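Local coordinates for protein tryptophanyl-tRNA synthetase (PDB 2EL7) that probably attaches L-tryptophan to tRNA(Trp) at the cost of ATP, as a homodimeric class I aminoacyl-tRNA synthetase, at residues A[138-152]-A[172-186]. Residues are numbered along the deposited sequence; the frame is centred on the assembly and turned at random.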
loop_
_atom_site.group_PDB
_atom_site.type_symbol
_atom_site.label_atom_id
_atom_site.label_comp_id
_atom_site.label_asym_id
_atom_site.label_seq_id
_atom_site.Cartn_x
_atom_site.Cartn_y
_atom_site.Cartn_z
ATOM N N LEU A 138 4.328 1.263 -13.391
ATOM C CA LEU A 138 5.619 1.913 -13.318
ATOM C C LEU A 138 6.769 1.155 -12.627
ATOM O O LEU A 138 7.954 1.397 -12.933
ATOM C CB LEU A 138 5.436 3.307 -12.726
ATOM C CG LEU A 138 4.379 4.114 -13.503
ATOM C CD1 LEU A 138 4.156 5.488 -12.839
ATOM C CD2 LEU A 138 4.801 4.265 -14.964
ATOM N N ILE A 139 6.456 0.236 -11.712
ATOM C CA ILE A 139 7.528 -0.509 -11.034
ATOM C C ILE A 139 8.360 -1.301 -12.062
ATOM O O ILE A 139 9.543 -1.601 -11.825
ATOM C CB ILE A 139 6.971 -1.515 -10.024
ATOM C CG1 ILE A 139 8.075 -1.973 -9.081
ATOM C CG2 ILE A 139 6.450 -2.771 -10.755
ATOM C CD1 ILE A 139 8.181 -1.183 -7.844
ATOM N N TYR A 140 7.725 -1.635 -13.192
ATOM C CA TYR A 140 8.338 -2.408 -14.267
ATOM C C TYR A 140 8.710 -1.520 -15.452
ATOM O O TYR A 140 9.142 -2.019 -16.508
ATOM C CB TYR A 140 7.378 -3.510 -14.760
ATOM C CG TYR A 140 6.930 -4.488 -13.689
ATOM C CD1 TYR A 140 5.573 -4.641 -13.370
ATOM C CD2 TYR A 140 7.862 -5.204 -12.950
ATOM C CE1 TYR A 140 5.174 -5.472 -12.329
ATOM C CE2 TYR A 140 7.481 -6.025 -11.923
ATOM C CZ TYR A 140 6.139 -6.154 -11.599
ATOM O OH TYR A 140 5.806 -6.876 -10.468
ATOM N N LYS A 141 8.532 -0.209 -15.272
ATOM C CA LYS A 141 8.839 0.768 -16.307
ATOM C C LYS A 141 8.179 0.410 -17.627
ATOM O O LYS A 141 8.770 0.608 -18.678
ATOM C CB LYS A 141 10.352 0.868 -16.528
ATOM C CG LYS A 141 11.041 2.091 -15.913
ATOM C CD LYS A 141 11.406 1.890 -14.461
ATOM C CE LYS A 141 12.157 3.092 -13.857
ATOM N NZ LYS A 141 13.598 3.206 -14.216
ATOM N N ALA A 142 6.976 -0.138 -17.583
ATOM C CA ALA A 142 6.271 -0.477 -18.825
ATOM C C ALA A 142 5.844 0.829 -19.487
ATOM O O ALA A 142 5.413 1.745 -18.810
ATOM C CB ALA A 142 5.009 -1.358 -18.543
ATOM N N ASP A 143 5.938 0.912 -20.806
ATOM C CA ASP A 143 5.545 2.139 -21.499
ATOM C C ASP A 143 4.256 1.954 -22.291
ATOM O O ASP A 143 3.730 2.899 -22.864
ATOM C CB ASP A 143 6.674 2.609 -22.436
ATOM C CG ASP A 143 6.973 1.605 -23.538
ATOM O OD1 ASP A 143 8.113 1.121 -23.636
ATOM O OD2 ASP A 143 6.060 1.289 -24.316
ATOM N N THR A 144 3.734 0.737 -22.326
ATOM C CA THR A 144 2.509 0.499 -23.063
ATOM C C THR A 144 1.611 -0.428 -22.273
ATOM O O THR A 144 2.070 -1.378 -21.626
ATOM C CB THR A 144 2.808 -0.109 -24.433
ATOM O OG1 THR A 144 3.714 0.753 -25.137
ATOM C CG2 THR A 144 1.526 -0.259 -25.257
ATOM N N VAL A 145 0.321 -0.154 -22.321
ATOM C CA VAL A 145 -0.609 -0.962 -21.585
ATOM C C VAL A 145 -1.860 -1.194 -22.396
ATOM O O VAL A 145 -2.573 -0.254 -22.701
ATOM C CB VAL A 145 -0.997 -0.282 -20.267
ATOM C CG1 VAL A 145 -1.908 -1.217 -19.448
ATOM C CG2 VAL A 145 0.251 0.074 -19.459
ATOM N N PRO A 146 -2.140 -2.449 -22.774
ATOM C CA PRO A 146 -3.354 -2.711 -23.552
ATOM C C PRO A 146 -4.569 -2.635 -22.651
ATOM O O PRO A 146 -4.580 -3.226 -21.579
ATOM C CB PRO A 146 -3.124 -4.111 -24.100
ATOM C CG PRO A 146 -2.292 -4.748 -23.048
ATOM C CD PRO A 146 -1.306 -3.660 -22.674
ATOM N N VAL A 147 -5.579 -1.885 -23.084
ATOM C CA VAL A 147 -6.810 -1.706 -22.309
ATOM C C VAL A 147 -8.038 -1.470 -23.208
ATOM O O VAL A 147 -7.903 -1.051 -24.367
ATOM C CB VAL A 147 -6.698 -0.482 -21.375
ATOM C CG1 VAL A 147 -5.599 -0.689 -20.338
ATOM C CG2 VAL A 147 -6.424 0.759 -22.215
ATOM N N GLY A 148 -9.227 -1.729 -22.657
ATOM C CA GLY A 148 -10.467 -1.502 -23.383
ATOM C C GLY A 148 -10.682 -0.004 -23.448
ATOM O O GLY A 148 -10.069 0.735 -22.688
ATOM N N GLU A 149 -11.545 0.467 -24.335
ATOM C CA GLU A 149 -11.753 1.908 -24.445
ATOM C C GLU A 149 -12.278 2.585 -23.176
ATOM O O GLU A 149 -12.034 3.764 -22.945
ATOM C CB GLU A 149 -12.668 2.227 -25.637
ATOM C CG GLU A 149 -13.747 1.186 -25.917
ATOM C CD GLU A 149 -14.680 1.600 -27.056
ATOM O OE1 GLU A 149 -15.523 0.771 -27.478
ATOM O OE2 GLU A 149 -14.572 2.759 -27.523
ATOM N N ASP A 150 -12.984 1.845 -22.337
ATOM C CA ASP A 150 -13.509 2.437 -21.119
ATOM C C ASP A 150 -12.566 2.236 -19.940
ATOM O O ASP A 150 -13.013 2.181 -18.796
ATOM C CB ASP A 150 -14.882 1.838 -20.790
ATOM C CG ASP A 150 -14.863 0.313 -20.751
ATOM O OD1 ASP A 150 -15.900 -0.287 -20.378
ATOM O OD2 ASP A 150 -13.814 -0.284 -21.096
ATOM N N GLN A 151 -11.268 2.122 -20.205
ATOM C CA GLN A 151 -10.311 1.924 -19.114
ATOM C C GLN A 151 -9.048 2.713 -19.311
ATOM O O GLN A 151 -7.996 2.379 -18.773
ATOM C CB GLN A 151 -9.952 0.461 -18.981
ATOM C CG GLN A 151 -11.159 -0.396 -18.881
ATOM C CD GLN A 151 -10.814 -1.758 -18.422
ATOM O OE1 GLN A 151 -10.063 -2.473 -19.087
ATOM N NE2 GLN A 151 -11.345 -2.139 -17.259
ATOM N N VAL A 152 -9.176 3.768 -20.093
ATOM C CA VAL A 152 -8.080 4.642 -20.394
ATOM C C VAL A 152 -7.754 5.548 -19.196
ATOM O O VAL A 152 -6.583 5.847 -18.948
ATOM C CB VAL A 152 -8.438 5.465 -21.651
ATOM C CG1 VAL A 152 -7.434 6.584 -21.880
ATOM C CG2 VAL A 152 -8.448 4.541 -22.848
ATOM N N THR A 172 12.540 9.532 -13.716
ATOM C CA THR A 172 12.593 8.148 -13.290
ATOM C C THR A 172 11.697 7.193 -14.056
ATOM O O THR A 172 12.111 6.071 -14.385
ATOM C CB THR A 172 12.204 8.022 -11.812
ATOM O OG1 THR A 172 13.032 8.882 -11.013
ATOM C CG2 THR A 172 12.361 6.598 -11.363
ATOM N N PHE A 173 10.470 7.640 -14.323
ATOM C CA PHE A 173 9.477 6.804 -14.972
ATOM C C PHE A 173 8.996 7.262 -16.340
ATOM O O PHE A 173 8.914 8.458 -16.616
ATOM C CB PHE A 173 8.233 6.696 -14.076
ATOM C CG PHE A 173 8.473 6.059 -12.738
ATOM C CD1 PHE A 173 8.432 6.815 -11.583
ATOM C CD2 PHE A 173 8.648 4.690 -12.629
ATOM C CE1 PHE A 173 8.554 6.218 -10.323
ATOM C CE2 PHE A 173 8.769 4.078 -11.382
ATOM C CZ PHE A 173 8.722 4.847 -10.223
ATOM N N PRO A 174 8.664 6.302 -17.218
ATOM C CA PRO A 174 8.173 6.639 -18.556
ATOM C C PRO A 174 6.725 6.963 -18.320
ATOM O O PRO A 174 6.197 6.596 -17.281
ATOM C CB PRO A 174 8.326 5.325 -19.321
ATOM C CG PRO A 174 7.981 4.300 -18.223
ATOM C CD PRO A 174 8.832 4.844 -17.075
ATOM N N GLU A 175 6.092 7.649 -19.261
ATOM C CA GLU A 175 4.668 7.985 -19.183
ATOM C C GLU A 175 4.000 6.937 -20.056
ATOM O O GLU A 175 4.022 7.032 -21.271
ATOM C CB GLU A 175 4.414 9.379 -19.761
ATOM C CG GLU A 175 4.928 10.499 -18.866
ATOM C CD GLU A 175 4.731 11.876 -19.458
ATOM O OE1 GLU A 175 3.583 12.207 -19.818
ATOM O OE2 GLU A 175 5.727 12.628 -19.557
ATOM N N PRO A 176 3.401 5.919 -19.451
ATOM C CA PRO A 176 2.764 4.891 -20.276
ATOM C C PRO A 176 1.654 5.358 -21.178
ATOM O O PRO A 176 0.929 6.299 -20.860
ATOM C CB PRO A 176 2.281 3.866 -19.248
ATOM C CG PRO A 176 2.069 4.700 -18.043
ATOM C CD PRO A 176 3.225 5.633 -18.019
ATOM N N GLN A 177 1.537 4.690 -22.320
ATOM C CA GLN A 177 0.485 5.007 -23.262
ATOM C C GLN A 177 -0.455 3.820 -23.383
ATOM O O GLN A 177 -0.018 2.668 -23.323
ATOM C CB GLN A 177 1.078 5.355 -24.627
ATOM C CG GLN A 177 1.492 6.810 -24.738
ATOM C CD GLN A 177 2.287 7.088 -25.999
ATOM O OE1 GLN A 177 1.925 6.622 -27.087
ATOM N NE2 GLN A 177 3.374 7.859 -25.866
ATOM N N ALA A 178 -1.743 4.113 -23.521
ATOM C CA ALA A 178 -2.761 3.091 -23.672
ATOM C C ALA A 178 -2.685 2.508 -25.079
ATOM O O ALA A 178 -2.415 3.225 -26.052
ATOM C CB ALA A 178 -4.124 3.688 -23.451
ATOM N N LEU A 179 -2.886 1.199 -25.185
ATOM C CA LEU A 179 -2.889 0.539 -26.483
ATOM C C LEU A 179 -4.289 -0.017 -26.647
ATOM O O LEU A 179 -4.668 -0.967 -25.950
ATOM C CB LEU A 179 -1.878 -0.613 -26.533
ATOM C CG LEU A 179 -1.882 -1.507 -27.790
ATOM C CD1 LEU A 179 -1.538 -0.657 -29.016
ATOM C CD2 LEU A 179 -0.860 -2.644 -27.635
ATOM N N LEU A 180 -5.063 0.596 -27.537
ATOM C CA LEU A 180 -6.423 0.139 -27.795
ATOM C C LEU A 180 -6.378 -0.987 -28.813
ATOM O O LEU A 180 -5.325 -1.285 -29.372
ATOM C CB LEU A 180 -7.279 1.291 -28.303
ATOM C CG LEU A 180 -7.485 2.354 -27.222
ATOM C CD1 LEU A 180 -8.187 3.574 -27.776
ATOM C CD2 LEU A 180 -8.294 1.755 -26.109
ATOM N N ASN A 181 -7.534 -1.583 -29.072
ATOM C CA ASN A 181 -7.649 -2.721 -29.982
ATOM C C ASN A 181 -8.894 -2.587 -30.882
ATOM O O ASN A 181 -9.802 -3.443 -30.858
ATOM C CB ASN A 181 -7.729 -3.980 -29.107
ATOM C CG ASN A 181 -7.622 -5.260 -29.893
ATOM O OD1 ASN A 181 -6.979 -5.307 -30.937
ATOM N ND2 ASN A 181 -8.236 -6.322 -29.372
ATOM N N PRO A 182 -8.936 -1.527 -31.712
ATOM C CA PRO A 182 -10.044 -1.228 -32.629
ATOM C C PRO A 182 -10.334 -2.320 -33.662
ATOM O O PRO A 182 -11.497 -2.562 -34.016
ATOM C CB PRO A 182 -9.606 0.073 -33.273
ATOM C CG PRO A 182 -8.127 -0.132 -33.403
ATOM C CD PRO A 182 -7.764 -0.691 -32.036
ATOM N N GLU A 183 -9.285 -2.977 -34.146
ATOM C CA GLU A 183 -9.466 -4.033 -35.127
ATOM C C GLU A 183 -10.152 -5.292 -34.575
ATOM O O GLU A 183 -10.531 -6.172 -35.339
ATOM C CB GLU A 183 -8.121 -4.406 -35.757
ATOM C CG GLU A 183 -7.920 -3.785 -37.136
ATOM C CD GLU A 183 -9.182 -3.880 -38.010
ATOM O OE1 GLU A 183 -10.164 -3.153 -37.723
ATOM O OE2 GLU A 183 -9.202 -4.685 -38.977
ATOM N N ALA A 184 -10.321 -5.362 -33.255
ATOM C CA ALA A 184 -10.944 -6.511 -32.620
ATOM C C ALA A 184 -12.448 -6.476 -32.725
ATOM O O ALA A 184 -13.065 -5.423 -32.667
ATOM C CB ALA A 184 -10.549 -6.585 -31.163
ATOM N N PRO A 185 -13.067 -7.645 -32.876
ATOM C CA PRO A 185 -14.520 -7.747 -32.991
ATOM C C PRO A 185 -15.227 -7.521 -31.659
ATOM O O PRO A 185 -14.723 -7.905 -30.598
ATOM C CB PRO A 185 -14.725 -9.177 -33.485
ATOM C CG PRO A 185 -13.412 -9.515 -34.145
ATOM C CD PRO A 185 -12.425 -8.925 -33.211
ATOM N N ARG A 186 -16.389 -6.888 -31.706
ATOM C CA ARG A 186 -17.152 -6.693 -30.483
ATOM C C ARG A 186 -18.156 -7.850 -30.545
ATOM O O ARG A 186 -19.200 -7.761 -31.201
ATOM C CB ARG A 186 -17.845 -5.318 -30.485
ATOM C CG ARG A 186 -16.908 -4.147 -30.863
ATOM C CD ARG A 186 -15.646 -4.038 -29.962
ATOM N NE ARG A 186 -14.564 -3.244 -30.572
ATOM C CZ ARG A 186 -14.630 -1.938 -30.846
ATOM N NH1 ARG A 186 -13.594 -1.322 -31.405
ATOM N NH2 ARG A 186 -15.726 -1.242 -30.559
#
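Strands 144-146 and 177-179 are the two arms of a beta-alpha-beta unit whose crossover is helix 153-169; they run parallel, and four backbone hydrogen bonds join them, the outer two through D143 and V147 at the ends of the first strand. Q177 and L179 each use both N and O, Q177 bridging D143 O to V145 N and L179 bridging V145 O (2.9 Å from L179 N) to V147 N, the parallel pattern. On one side of this pair T144 CG2, anti to the backbone N, reaches L179 CB at 3.7 Å; L179 also packs on I29 of helix 16-33. On the other side V147 CG2 meets the methyl of A178. The unit belongs to the nucleotide-binding Rossmann-like domain of class I synthetases; T144 pairs by backbone with L5 of strand 4-8, and D143 just before it with R3. Upstream, helix 124-139 ends in a Schellman motif with K141 at positive phi. Here L138 lays CB by F173 CD2 (3.5 Å) while its O sits at the ring edge, and its CD2 touches the P176 ring. K141 crosses P174 at about a right angle, CG against CD, and its NZ forms a salt bridge with E320 of helix 296-324. Downstream, L180 CD2 approaches V147 O (3.3 Å) and lies against E149 CA, beside the predicted ATP-binding run G148-D150.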